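PDB 4YD8: protein PTHB1 from Homo sapiens, which forms part of the BBSome, a complex thought to act as a coat that sorts specific membrane proteins to the primary cilium and is required for ciliogenesis. Local coordinates for residues Ala139-Tyr144 with Cys157-Asp162; Gly145-Val150 with Asp195-Val200; Pro185-Tyr190 with Glu247-Ile252; Val206-Tyr211 with Val239-Asn244; Phe265-Arg270 with Ser292-Tyr297. All blocks are in the same frame, centred on the assembly; numbering follows the deposited sequence. Where two conformers were deposited one is given.

Interaction 1: Ala139-Tyr144 with Cys157-Asp162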
# COMPACT_ATOMS: atom_id res chain seq x y z
N ALA A 139 -17.44 2.04 2.72
CA ALA A 139 -16.09 1.54 3.01
C ALA A 139 -15.12 2.65 3.41
O ALA A 139 -15.26 3.78 2.98
CB ALA A 139 -15.53 0.77 1.79
N CYS A 140 -14.14 2.30 4.23
CA CYS A 140 -13.02 3.19 4.48
C CYS A 140 -11.76 2.70 3.75
O CYS A 140 -11.28 3.35 2.83
CB CYS A 140 -12.73 3.31 5.98
SG CYS A 140 -11.27 4.35 6.32
N ASN A 141 -11.26 1.54 4.16
CA ASN A 141 -10.00 1.00 3.63
C ASN A 141 -10.04 -0.53 3.70
O ASN A 141 -11.02 -1.10 4.16
CB ASN A 141 -8.78 1.58 4.39
CG ASN A 141 -8.88 1.41 5.91
OD1 ASN A 141 -9.63 0.58 6.42
ND2 ASN A 141 -8.09 2.21 6.65
N MSE A 142 -8.99 -1.20 3.23
CA MSE A 142 -9.01 -2.65 3.22
C MSE A 142 -7.62 -3.21 3.43
O MSE A 142 -6.63 -2.48 3.30
CB MSE A 142 -9.58 -3.19 1.90
CG MSE A 142 -8.77 -2.77 0.68
SE MSE A 142 -9.52 -3.72 -0.90
CE MSE A 142 -8.65 -2.73 -2.30
N THR A 143 -7.56 -4.50 3.73
CA THR A 143 -6.29 -5.23 3.75
C THR A 143 -6.59 -6.64 3.22
O THR A 143 -7.74 -6.97 2.95
CB THR A 143 -5.66 -5.24 5.17
OG1 THR A 143 -4.33 -5.78 5.12
CG2 THR A 143 -6.52 -6.07 6.16
N TYR A 144 -5.56 -7.45 3.06
CA TYR A 144 -5.76 -8.77 2.49
C TYR A 144 -4.66 -9.71 2.94
O TYR A 144 -3.62 -9.27 3.41
CB TYR A 144 -5.79 -8.71 0.95
CG TYR A 144 -4.46 -8.29 0.34
CD1 TYR A 144 -4.14 -6.94 0.19
CD2 TYR A 144 -3.52 -9.24 -0.05
CE1 TYR A 144 -2.93 -6.53 -0.36
CE2 TYR A 144 -2.29 -8.85 -0.60
CZ TYR A 144 -2.00 -7.49 -0.75
OH TYR A 144 -0.80 -7.08 -1.29
N CYS A 157 -10.32 -8.05 3.72
CA CYS A 157 -11.07 -7.50 4.85
C CYS A 157 -11.22 -6.01 4.62
O CYS A 157 -10.23 -5.29 4.44
CB CYS A 157 -10.34 -7.75 6.16
SG CYS A 157 -11.16 -6.92 7.58
N ILE A 158 -12.46 -5.54 4.61
CA ILE A 158 -12.75 -4.13 4.40
C ILE A 158 -13.26 -3.53 5.70
O ILE A 158 -14.18 -4.07 6.32
CB ILE A 158 -13.82 -3.94 3.28
CG1 ILE A 158 -13.32 -4.47 1.93
CG2 ILE A 158 -14.22 -2.47 3.16
CD1 ILE A 158 -14.46 -4.57 0.90
N GLN A 159 -12.66 -2.43 6.13
CA GLN A 159 -13.17 -1.68 7.27
C GLN A 159 -14.19 -0.64 6.79
O GLN A 159 -13.87 0.18 5.92
CB GLN A 159 -12.03 -0.98 8.03
CG GLN A 159 -12.55 -0.17 9.25
CD GLN A 159 -11.43 0.54 9.99
OE1 GLN A 159 -11.54 0.81 11.19
NE2 GLN A 159 -10.35 0.87 9.28
N SER A 160 -15.40 -0.66 7.37
CA SER A 160 -16.40 0.32 7.01
C SER A 160 -16.13 1.64 7.72
O SER A 160 -15.37 1.69 8.69
CB SER A 160 -17.81 -0.17 7.36
OG SER A 160 -17.99 -0.19 8.77
N MSE A 161 -16.76 2.72 7.26
CA MSE A 161 -16.61 4.01 7.91
C MSE A 161 -17.07 3.95 9.37
O MSE A 161 -16.52 4.66 10.20
CB MSE A 161 -17.39 5.11 7.17
CG MSE A 161 -16.81 5.45 5.79
SE MSE A 161 -15.01 6.24 5.89
CE MSE A 161 -15.30 7.55 7.31
N ASP A 162 -18.04 3.10 9.68
CA ASP A 162 -18.55 3.04 11.05
C ASP A 162 -17.96 1.86 11.83
O ASP A 162 -18.44 1.52 12.91
CB ASP A 162 -20.10 3.02 11.08
CG ASP A 162 -20.72 1.73 10.52
OD1 ASP A 162 -20.05 0.93 9.84
OD2 ASP A 162 -21.93 1.53 10.76
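N141 lies alongside Q159, the two amides running abreast with their planes 26° apart. The NE2 of Q159 donates to OD1 of N141 at 3.0 Å, and the acceptor sits almost in the amide plane of Q159. Chi1 of N141 (53°) places CG between its own backbone N and carbonyl carbon, and Q159 reaches the bond with an extended chain. Both NE2 of Q159 and ND2 of N141 also donate to the carbonyl O of G186, so the two amides together clasp the chain entering the next blade. An alanine in place of N141 would probably leave Q159 NE2 without its OD1 acceptor and G186 O with one donor fewer. On the other face of the sheet, M142 CB meets I158 CG1 at 4.0 Å and A139 CB meets I158 CG2 at 3.8 Å, next to L102 of the preceding blade. At the open end of the hairpin the selenium of M161, a selenomethionine, rests 3.7 Å from C140 CB. T143 and C157 exchange two backbone hydrogen bonds, T143 N to C157 O and C157 N to T143 O, both 2.9 Å. Farther along, Q159 O takes C140 N at 2.7 Å and, weakly, N141 N at 3.4 Å. C140 and N141 thus both face Q159 in a classic beta bulge, set in the antiparallel hairpin that starts one four-stranded blade of the seven-bladed beta-propeller.

Interaction 2: Gly145-Val150 with Asp195-Val200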
# COMPACT_ATOMS: atom_id res chain seq x y z
N GLY A 145 -4.89 -11.00 2.76
CA GLY A 145 -3.87 -11.96 3.11
C GLY A 145 -4.48 -13.33 3.32
O GLY A 145 -5.67 -13.53 3.10
N SER A 146 -3.65 -14.27 3.74
CA SER A 146 -4.07 -15.66 3.89
C SER A 146 -4.72 -15.88 5.25
O SER A 146 -4.20 -16.67 6.05
CB SER A 146 -2.88 -16.60 3.72
OG SER A 146 -1.77 -16.20 4.52
N PHE A 147 -5.82 -15.18 5.51
CA PHE A 147 -6.51 -15.24 6.81
C PHE A 147 -6.74 -16.68 7.21
O PHE A 147 -7.19 -17.48 6.40
CB PHE A 147 -7.88 -14.54 6.78
CG PHE A 147 -7.87 -13.13 6.25
CD1 PHE A 147 -6.70 -12.38 6.17
CD2 PHE A 147 -9.06 -12.56 5.83
CE1 PHE A 147 -6.72 -11.09 5.67
CE2 PHE A 147 -9.09 -11.26 5.33
CZ PHE A 147 -7.91 -10.52 5.25
N GLY A 148 -6.45 -17.01 8.46
CA GLY A 148 -6.73 -18.35 8.95
C GLY A 148 -5.61 -19.32 8.61
O GLY A 148 -5.66 -20.47 9.00
N GLY A 149 -4.60 -18.85 7.89
CA GLY A 149 -3.47 -19.70 7.55
C GLY A 149 -3.72 -20.55 6.32
O GLY A 149 -2.99 -21.49 6.05
N VAL A 150 -4.78 -20.22 5.58
CA VAL A 150 -5.08 -20.86 4.30
C VAL A 150 -3.97 -20.57 3.30
O VAL A 150 -3.55 -19.44 3.16
CB VAL A 150 -6.42 -20.36 3.74
CG1 VAL A 150 -7.56 -20.86 4.61
CG2 VAL A 150 -6.45 -18.79 3.63
N ASP A 195 -1.56 -14.11 12.38
CA ASP A 195 -2.92 -14.23 11.83
C ASP A 195 -3.86 -13.25 12.54
O ASP A 195 -4.86 -13.65 13.15
CB ASP A 195 -3.41 -15.69 11.92
CG ASP A 195 -4.72 -15.93 11.16
OD1 ASP A 195 -4.98 -15.27 10.13
OD2 ASP A 195 -5.51 -16.78 11.61
N SER A 196 -3.52 -11.97 12.46
CA SER A 196 -4.29 -10.93 13.15
C SER A 196 -4.47 -9.68 12.30
O SER A 196 -3.69 -9.42 11.37
CB SER A 196 -3.63 -10.53 14.47
OG SER A 196 -3.48 -11.65 15.33
N PHE A 197 -5.50 -8.91 12.63
CA PHE A 197 -5.72 -7.60 12.03
C PHE A 197 -5.22 -6.52 12.98
O PHE A 197 -5.50 -6.56 14.18
CB PHE A 197 -7.20 -7.35 11.73
CG PHE A 197 -7.76 -8.27 10.67
CD1 PHE A 197 -7.37 -8.14 9.35
CD2 PHE A 197 -8.67 -9.25 11.01
CE1 PHE A 197 -7.88 -8.99 8.38
CE2 PHE A 197 -9.19 -10.10 10.03
CZ PHE A 197 -8.78 -9.97 8.72
N LEU A 198 -4.50 -5.55 12.43
CA LEU A 198 -3.99 -4.45 13.24
C LEU A 198 -4.64 -3.14 12.81
O LEU A 198 -4.83 -2.89 11.62
CB LEU A 198 -2.45 -4.35 13.13
CG LEU A 198 -1.77 -5.40 14.02
CD1 LEU A 198 -1.79 -6.81 13.40
CD2 LEU A 198 -0.39 -5.00 14.36
N THR A 199 -5.01 -2.32 13.78
CA THR A 199 -5.48 -0.99 13.45
C THR A 199 -5.04 -0.03 14.55
O THR A 199 -4.40 -0.44 15.52
CB THR A 199 -7.01 -0.95 13.26
OG1 THR A 199 -7.40 0.32 12.73
CG2 THR A 199 -7.75 -1.21 14.60
N VAL A 200 -5.31 1.26 14.36
CA VAL A 200 -5.08 2.24 15.42
C VAL A 200 -6.35 3.06 15.63
O VAL A 200 -6.90 3.61 14.67
CB VAL A 200 -3.93 3.19 15.13
CG1 VAL A 200 -3.55 3.97 16.40
CG2 VAL A 200 -2.71 2.42 14.55
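F147 and F197 meet edge-to-face where a loop of one propeller blade abuts strand 196-200 of the following blade. In this T-shaped pair the ring centroids are 4.8 Å apart and the planes stand at 79°. The edge of F197 is directed at the face of F147, with F197 CZ above the ring centre and F197 CE1 3.5 Å from F147 CZ. Y190, Y211 and C157 also pack against F147, so residues of both blades gather around the ring. An alanine at F147 would probably open a gap under the edge of F197 and leave that ring freer to shift.

The backbone of the loop is shaped by turns. S146 is the centre of an inverse gamma turn, and G149 N reaches S146 O at 2.9 Å. G145, the last residue of strand 139-145, is critical for the stability of the protein; a side chain at its phi of 159° would collide with the carbonyl O of Y144.

The polar link is made by D195. Its OD1 also accepts a hydrogen bond from Y190 OH, and it takes G148 N at 2.8 Å on the syn side, 33° out of the carboxylate plane.

Interaction 3: Pro185-Tyr190 with Glu247-Ile252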
# COMPACT_ATOMS: atom_id res chain seq x y z
N PRO A 185 -12.29 5.60 11.74
CA PRO A 185 -11.53 4.45 11.24
C PRO A 185 -10.04 4.77 11.06
O PRO A 185 -9.68 5.79 10.46
CB PRO A 185 -12.19 4.14 9.89
CG PRO A 185 -12.83 5.41 9.46
CD PRO A 185 -13.25 6.12 10.74
N GLY A 186 -9.19 3.90 11.59
CA GLY A 186 -7.75 4.07 11.47
C GLY A 186 -7.21 3.22 10.33
O GLY A 186 -7.96 2.53 9.64
N PRO A 187 -5.88 3.25 10.15
CA PRO A 187 -5.26 2.38 9.15
C PRO A 187 -5.48 0.92 9.51
O PRO A 187 -5.71 0.60 10.69
CB PRO A 187 -3.75 2.76 9.22
CG PRO A 187 -3.57 3.44 10.52
CD PRO A 187 -4.91 4.06 10.90
N LEU A 188 -5.42 0.05 8.52
CA LEU A 188 -5.73 -1.36 8.72
C LEU A 188 -4.69 -2.25 8.04
O LEU A 188 -4.34 -2.01 6.89
CB LEU A 188 -7.12 -1.67 8.18
CG LEU A 188 -7.61 -3.12 8.26
CD1 LEU A 188 -7.97 -3.50 9.71
CD2 LEU A 188 -8.82 -3.33 7.35
N ALA A 189 -4.22 -3.28 8.74
CA ALA A 189 -3.26 -4.21 8.13
C ALA A 189 -3.44 -5.61 8.69
O ALA A 189 -3.93 -5.80 9.80
CB ALA A 189 -1.80 -3.71 8.36
N TYR A 190 -3.09 -6.60 7.88
CA TYR A 190 -3.12 -8.00 8.29
C TYR A 190 -1.71 -8.51 8.55
O TYR A 190 -0.80 -8.31 7.73
CB TYR A 190 -3.81 -8.87 7.22
CG TYR A 190 -3.70 -10.36 7.52
CD1 TYR A 190 -4.40 -10.92 8.58
CD2 TYR A 190 -2.89 -11.18 6.75
CE1 TYR A 190 -4.30 -12.28 8.86
CE2 TYR A 190 -2.79 -12.54 7.03
CZ TYR A 190 -3.50 -13.08 8.09
OH TYR A 190 -3.41 -14.43 8.38
N GLU A 247 -0.53 9.28 20.16
CA GLU A 247 -0.72 10.16 19.01
C GLU A 247 -1.55 9.46 17.96
O GLU A 247 -1.69 8.24 18.02
CB GLU A 247 0.64 10.58 18.41
CG GLU A 247 1.40 9.41 17.81
CD GLU A 247 2.85 9.76 17.51
OE1 GLU A 247 3.64 9.93 18.47
OE2 GLU A 247 3.18 9.90 16.32
N GLN A 248 -2.07 10.21 17.00
CA GLN A 248 -2.82 9.60 15.90
C GLN A 248 -1.87 8.92 14.92
O GLN A 248 -0.76 9.42 14.66
CB GLN A 248 -3.68 10.65 15.18
CG GLN A 248 -4.71 11.34 16.07
CD GLN A 248 -5.78 10.38 16.61
OE1 GLN A 248 -6.23 9.46 15.92
NE2 GLN A 248 -6.20 10.63 17.84
N ALA A 249 -2.29 7.79 14.38
CA ALA A 249 -1.50 7.09 13.36
C ALA A 249 -1.91 7.48 11.94
O ALA A 249 -3.10 7.63 11.65
CB ALA A 249 -1.64 5.58 13.53
N LEU A 250 -0.92 7.63 11.07
CA LEU A 250 -1.16 7.87 9.65
C LEU A 250 -1.26 6.56 8.86
O LEU A 250 -2.06 6.45 7.92
CB LEU A 250 -0.04 8.73 9.06
CG LEU A 250 0.07 10.18 9.55
CD1 LEU A 250 1.27 10.87 8.92
CD2 LEU A 250 -1.20 10.94 9.23
N ASP A 251 -0.45 5.58 9.23
CA ASP A 251 -0.37 4.36 8.45
C ASP A 251 0.21 3.24 9.30
O ASP A 251 0.89 3.50 10.31
CB ASP A 251 0.50 4.60 7.19
CG ASP A 251 0.24 3.58 6.09
OD1 ASP A 251 -0.71 2.77 6.24
OD2 ASP A 251 0.96 3.60 5.06
N ILE A 252 -0.07 2.00 8.89
CA ILE A 252 0.56 0.81 9.44
C ILE A 252 1.06 -0.04 8.29
O ILE A 252 0.38 -0.17 7.28
CB ILE A 252 -0.40 -0.06 10.27
CG1 ILE A 252 -1.02 0.71 11.41
CG2 ILE A 252 0.31 -1.31 10.82
CD1 ILE A 252 -2.28 0.01 11.92
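Two adjacent blades of the beta-propeller meet here through their first strands, 188-191 and 249-255, and the contact is apolar, with no hydrogen bond between the segments. P187 carries most of it. Its ring crosses the side chain of I252 at about a right angle, with P187 CG 3.8 Å from I252 CG1. I252 CD1 also comes to the backbone, 3.7 Å from P187 O. Chi1 of I252 (-58°) sets CG1 beside its own backbone N, where it meets the proline, while CG2 lies anti to that N and touches A189 CB at 4.0 Å. One isoleucine therefore bridges two alternate residues of the facing segment, P187 and A189. The proline ring also spans the bend at L250: P187 CB is 3.8 Å from D251 CA, and P187 CG is 4.2 Å from A249 CB. The chain turns a corner there, and L250 and D251 both face L267 in a classic beta bulge, which brings A249 and I252 to the same proline. V200 of strand 196-200 packs against both A249 and I252, whereas L188, whose side chain leads away from segment 247-252, packs on N141 and T143 of strand 139-145, a blade earlier.

Interaction 4: Val206-Tyr211 with Val239-Asn244; sequences VESYKY and VDWTLN
Chi1 of W241 (56°) puts CG between the backbone N and carbonyl carbon, and chi2 (-103°) turns the indole over S208. S208 CB sits above the five-membered ring in a CH-pi contact, 3.5 Å from its centroid and 3.3 Å from W241 CE2. V206 runs alongside the same indole, its CG1 3.9 Å from W241 CZ3. On the other face of the sheet V239 CG2 is over the Y209 ring, 4.0 Å from the centroid and offset toward the rim. Y209 OH donates to E207 OE1 at 2.6 Å, from above the carboxylate plane.

Backbone bonds join V206 with L243 in both directions, and S208 N binds W241 O. D240 N then gives S208 O a 2.7 Å bond, so D240 and W241 both face S208: a classic beta bulge on the outermost strand of this propeller blade. One water links E207 OE2 to T242 OG1, and another donates to D240 OD2 and pairs with S208 OG. K210 NZ bonds T194 O and lies 5.9 Å from D240 OD2, too far for a salt bridge. The buried carboxylate of E207 thus has polar partners on both oxygens, a hydroxyl and a water, which probably offsets the cost of burying it.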
# COMPACT_ATOMS: atom_id res chain seq x y z
N VAL A 206 -2.88 1.30 19.36
CA VAL A 206 -2.64 0.24 18.38
C VAL A 206 -3.32 -1.02 18.90
O VAL A 206 -3.10 -1.41 20.04
CB VAL A 206 -1.14 -0.03 18.15
CG1 VAL A 206 -0.96 -1.11 17.10
CG2 VAL A 206 -0.44 1.25 17.69
N GLU A 207 -4.14 -1.66 18.08
CA GLU A 207 -4.91 -2.82 18.50
C GLU A 207 -4.70 -3.99 17.56
O GLU A 207 -4.65 -3.82 16.35
CB GLU A 207 -6.39 -2.47 18.57
CG GLU A 207 -6.68 -1.27 19.42
CD GLU A 207 -8.16 -0.96 19.51
OE1 GLU A 207 -8.91 -1.38 18.61
OE2 GLU A 207 -8.57 -0.31 20.50
N SER A 208 -4.59 -5.19 18.13
CA SER A 208 -4.42 -6.40 17.34
C SER A 208 -5.56 -7.36 17.66
O SER A 208 -5.79 -7.69 18.82
CB SER A 208 -3.07 -7.06 17.63
OG SER A 208 -2.89 -8.24 16.87
N TYR A 209 -6.25 -7.81 16.62
CA TYR A 209 -7.36 -8.76 16.76
C TYR A 209 -7.07 -10.06 16.03
O TYR A 209 -6.83 -10.05 14.83
CB TYR A 209 -8.65 -8.16 16.20
CG TYR A 209 -9.12 -6.93 16.91
CD1 TYR A 209 -8.71 -5.67 16.50
CD2 TYR A 209 -9.99 -7.02 18.00
CE1 TYR A 209 -9.13 -4.52 17.16
CE2 TYR A 209 -10.42 -5.87 18.67
CZ TYR A 209 -9.99 -4.63 18.23
OH TYR A 209 -10.40 -3.48 18.87
N LYS A 210 -7.11 -11.18 16.74
CA LYS A 210 -6.92 -12.49 16.13
C LYS A 210 -8.04 -12.80 15.15
O LYS A 210 -9.22 -12.60 15.46
CB LYS A 210 -6.85 -13.58 17.19
CG LYS A 210 -5.67 -13.46 18.14
CD LYS A 210 -4.94 -14.80 18.30
CE LYS A 210 -3.84 -14.97 17.25
NZ LYS A 210 -4.32 -15.22 15.85
N TYR A 211 -7.68 -13.29 13.96
CA TYR A 211 -8.67 -13.64 12.95
C TYR A 211 -9.73 -14.63 13.46
O TYR A 211 -10.92 -14.45 13.22
CB TYR A 211 -8.01 -14.23 11.71
CG TYR A 211 -9.02 -14.63 10.66
CD1 TYR A 211 -9.68 -13.66 9.92
CD2 TYR A 211 -9.31 -15.96 10.42
CE1 TYR A 211 -10.61 -14.01 8.97
CE2 TYR A 211 -10.24 -16.32 9.45
CZ TYR A 211 -10.88 -15.33 8.73
OH TYR A 211 -11.81 -15.65 7.77
N VAL A 239 -10.00 -7.65 22.04
CA VAL A 239 -8.70 -7.34 21.47
C VAL A 239 -7.68 -8.35 22.01
O VAL A 239 -7.84 -8.86 23.12
CB VAL A 239 -8.29 -5.89 21.81
CG1 VAL A 239 -7.79 -5.78 23.24
CG2 VAL A 239 -7.27 -5.38 20.84
N ASP A 240 -6.67 -8.67 21.21
CA ASP A 240 -5.61 -9.58 21.66
C ASP A 240 -4.59 -8.82 22.49
O ASP A 240 -4.25 -9.21 23.62
CB ASP A 240 -4.94 -10.26 20.45
CG ASP A 240 -4.07 -11.43 20.86
OD1 ASP A 240 -4.48 -12.20 21.74
OD2 ASP A 240 -2.97 -11.58 20.28
N TRP A 241 -4.09 -7.72 21.93
CA TRP A 241 -3.26 -6.80 22.70
C TRP A 241 -3.47 -5.37 22.21
O TRP A 241 -3.99 -5.14 21.13
CB TRP A 241 -1.77 -7.19 22.62
CG TRP A 241 -1.15 -7.31 21.23
CD1 TRP A 241 -0.87 -8.46 20.55
CD2 TRP A 241 -0.71 -6.23 20.38
NE1 TRP A 241 -0.30 -8.17 19.34
CE2 TRP A 241 -0.18 -6.82 19.22
CE3 TRP A 241 -0.71 -4.84 20.50
CZ2 TRP A 241 0.33 -6.06 18.16
CZ3 TRP A 241 -0.20 -4.08 19.45
CH2 TRP A 241 0.31 -4.70 18.30
N THR A 242 -3.06 -4.42 23.04
CA THR A 242 -3.19 -3.02 22.69
C THR A 242 -1.94 -2.26 23.16
O THR A 242 -1.27 -2.68 24.11
CB THR A 242 -4.49 -2.42 23.28
OG1 THR A 242 -4.76 -1.14 22.70
CG2 THR A 242 -4.40 -2.30 24.80
N LEU A 243 -1.62 -1.17 22.47
CA LEU A 243 -0.46 -0.34 22.83
C LEU A 243 -0.86 1.12 22.65
O LEU A 243 -1.24 1.54 21.56
CB LEU A 243 0.77 -0.67 21.96
CG LEU A 243 2.01 0.21 22.21
CD1 LEU A 243 2.68 -0.13 23.53
CD2 LEU A 243 3.00 0.13 21.06
N ASN A 244 -0.78 1.90 23.72
CA ASN A 244 -1.04 3.32 23.57
C ASN A 244 0.20 4.02 23.05
O ASN A 244 1.23 4.03 23.72
CB ASN A 244 -1.49 3.96 24.87
CG ASN A 244 -2.09 5.32 24.65
OD1 ASN A 244 -1.40 6.26 24.25
ND2 ASN A 244 -3.40 5.43 24.86
O HOH W 1 -7.46 -0.30 23.00
O HOH W 2 -2.64 -10.69 17.89

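Interaction 5: Phe265-Arg270 with Ser292-Tyr297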
# COMPACT_ATOMS: atom_id res chain seq x y z
N PHE A 265 5.10 -1.86 11.63
CA PHE A 265 5.56 -0.47 11.62
C PHE A 265 4.36 0.46 11.67
O PHE A 265 3.38 0.24 10.96
CB PHE A 265 6.41 -0.19 10.39
CG PHE A 265 7.77 -0.80 10.46
CD1 PHE A 265 7.96 -2.13 10.13
CD2 PHE A 265 8.84 -0.05 10.90
CE1 PHE A 265 9.23 -2.69 10.21
CE2 PHE A 265 10.10 -0.61 10.97
CZ PHE A 265 10.28 -1.93 10.65
N VAL A 266 4.45 1.48 12.52
CA VAL A 266 3.41 2.48 12.63
C VAL A 266 3.97 3.87 12.37
O VAL A 266 4.96 4.30 12.99
CB VAL A 266 2.72 2.46 14.01
CG1 VAL A 266 1.58 3.48 14.05
CG2 VAL A 266 2.19 1.05 14.29
N LEU A 267 3.37 4.55 11.40
CA LEU A 267 3.70 5.94 11.14
C LEU A 267 2.75 6.85 11.91
O LEU A 267 1.59 6.97 11.53
CB LEU A 267 3.61 6.27 9.65
CG LEU A 267 4.04 7.70 9.30
CD1 LEU A 267 5.54 7.90 9.60
CD2 LEU A 267 3.74 8.02 7.83
N GLY A 268 3.24 7.48 12.97
CA GLY A 268 2.43 8.41 13.73
C GLY A 268 2.63 9.83 13.23
O GLY A 268 3.48 10.08 12.38
N GLU A 269 1.84 10.76 13.74
CA GLU A 269 1.98 12.17 13.37
C GLU A 269 3.29 12.75 13.90
O GLU A 269 3.81 13.71 13.35
CB GLU A 269 0.80 12.99 13.91
CG GLU A 269 -0.53 12.67 13.24
CD GLU A 269 -1.66 13.56 13.74
OE1 GLU A 269 -1.54 14.14 14.84
OE2 GLU A 269 -2.67 13.70 13.02
N ARG A 270 3.82 12.16 14.97
CA ARG A 270 5.01 12.71 15.64
C ARG A 270 6.17 11.72 15.75
O ARG A 270 7.33 12.12 15.94
CB ARG A 270 4.66 13.20 17.05
CG ARG A 270 3.59 14.27 17.12
CD ARG A 270 3.48 14.84 18.54
NE ARG A 270 2.49 14.15 19.37
CZ ARG A 270 1.17 14.27 19.24
NH1 ARG A 270 0.67 15.05 18.29
NH2 ARG A 270 0.35 13.62 20.05
N SER A 292 4.19 12.55 5.75
CA SER A 292 3.03 12.39 4.89
C SER A 292 2.79 10.93 4.55
O SER A 292 1.65 10.52 4.37
CB SER A 292 3.19 13.20 3.61
OG SER A 292 4.39 12.83 2.96
N CYS A 293 3.85 10.13 4.47
CA CYS A 293 3.70 8.73 4.12
C CYS A 293 4.97 7.96 4.42
O CYS A 293 6.02 8.56 4.69
CB CYS A 293 3.33 8.58 2.64
SG CYS A 293 4.68 9.16 1.56
N PHE A 294 4.92 6.63 4.35
CA PHE A 294 6.14 5.84 4.62
C PHE A 294 6.08 4.45 4.01
O PHE A 294 5.03 4.03 3.50
CB PHE A 294 6.38 5.87 6.16
CG PHE A 294 5.73 4.75 6.96
CD1 PHE A 294 4.48 4.23 6.61
CD2 PHE A 294 6.43 4.15 8.01
CE1 PHE A 294 3.89 3.18 7.37
CE2 PHE A 294 5.84 3.16 8.80
CZ PHE A 294 4.59 2.65 8.46
N LEU A 295 7.23 3.78 4.00
CA LEU A 295 7.32 2.43 3.49
C LEU A 295 8.60 1.77 4.00
O LEU A 295 9.69 2.06 3.50
CB LEU A 295 7.33 2.41 1.95
CG LEU A 295 7.36 0.98 1.40
CD1 LEU A 295 5.97 0.36 1.48
CD2 LEU A 295 7.91 0.93 -0.02
N PRO A 296 8.47 0.87 5.00
CA PRO A 296 9.57 -0.06 5.33
C PRO A 296 9.77 -0.97 4.13
O PRO A 296 8.84 -1.72 3.83
CB PRO A 296 9.04 -0.85 6.54
CG PRO A 296 7.81 -0.10 7.00
CD PRO A 296 7.26 0.58 5.78
N TYR A 297 10.91 -0.90 3.45
CA TYR A 297 10.99 -1.46 2.09
C TYR A 297 12.08 -2.49 1.87
O TYR A 297 12.06 -3.20 0.87
CB TYR A 297 11.18 -0.33 1.06
CG TYR A 297 12.54 0.36 1.10
CD1 TYR A 297 12.78 1.40 1.99
CD2 TYR A 297 13.58 -0.01 0.24
CE1 TYR A 297 14.01 2.04 2.05
CE2 TYR A 297 14.83 0.63 0.29
CZ TYR A 297 15.03 1.66 1.20
OH TYR A 297 16.25 2.30 1.28
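L267 CB stands over the centre of the F294 ring, 3.6 Å from the centroid and only 4° off the ring normal, a CH-pi contact. The two side chains run antiparallel past one another. Chi1 of L267 (-176°) carries CG anti to the backbone N, and from there the two methyl branches divide: CD1 lies 4.1 Å from F294 CB, while CD2 goes on to the backbone at C293 C, 3.6 Å away. Chi1 of F294 (90°) is turned some way beyond the staggered position near 60°, setting CG where L267 CB meets it at 3.7 Å. On the opposite face of the F294 ring lies CD of P296, a residue of the same strand, so the phenyl is sandwiched between a leucine and a proline. Its rim fits against the other backbone, with F294 CZ 3.7 Å from F265 O, and F294 CE2 touches F265 CB.

Strands 263-268 and 291-298 run nearly antiparallel but are not hydrogen-bonded to each other. They belong to neighbouring blades of the beta-propeller, and side chains from both lie in the interface between the sheets. D251 of strand 249-255 and T307 and I309 of strand 306-311 also touch F294.

F265 has its CG anti to the carbonyl carbon, beside the backbone N, and one face of its ring receives P296. The pyrrolidine meets that face off-centre: P296 CG is 3.5 Å from F265 CG, and P296 CB lies above the plane toward the rim. C253 packs against the side chain of P296, and V255 against that of F265.

The five contacts follow a path through four consecutive blades of the seven-bladed propeller. Interactions 1 and 4 lie within blades, joining the first two strands of one and the last two of the next. Interactions 2, 3 and 5 cross between blades and so tie successive blades together. Interactions 1 and 2 have centres about 13 Å apart and meet where C157 packs on F197 and F147; interactions 3 and 5, about 10 Å apart, share the sheet that holds strands 249-255 and 263-268, joined by the L250 N to L267 O bond. Strand 196-200 runs between interaction 3's strand 188-191 and interaction 4's strand 205-210. Along the chain, interactions 1 and 2 interlock, as do 2 and 3, interaction 4 nests within 3, and 5 follows.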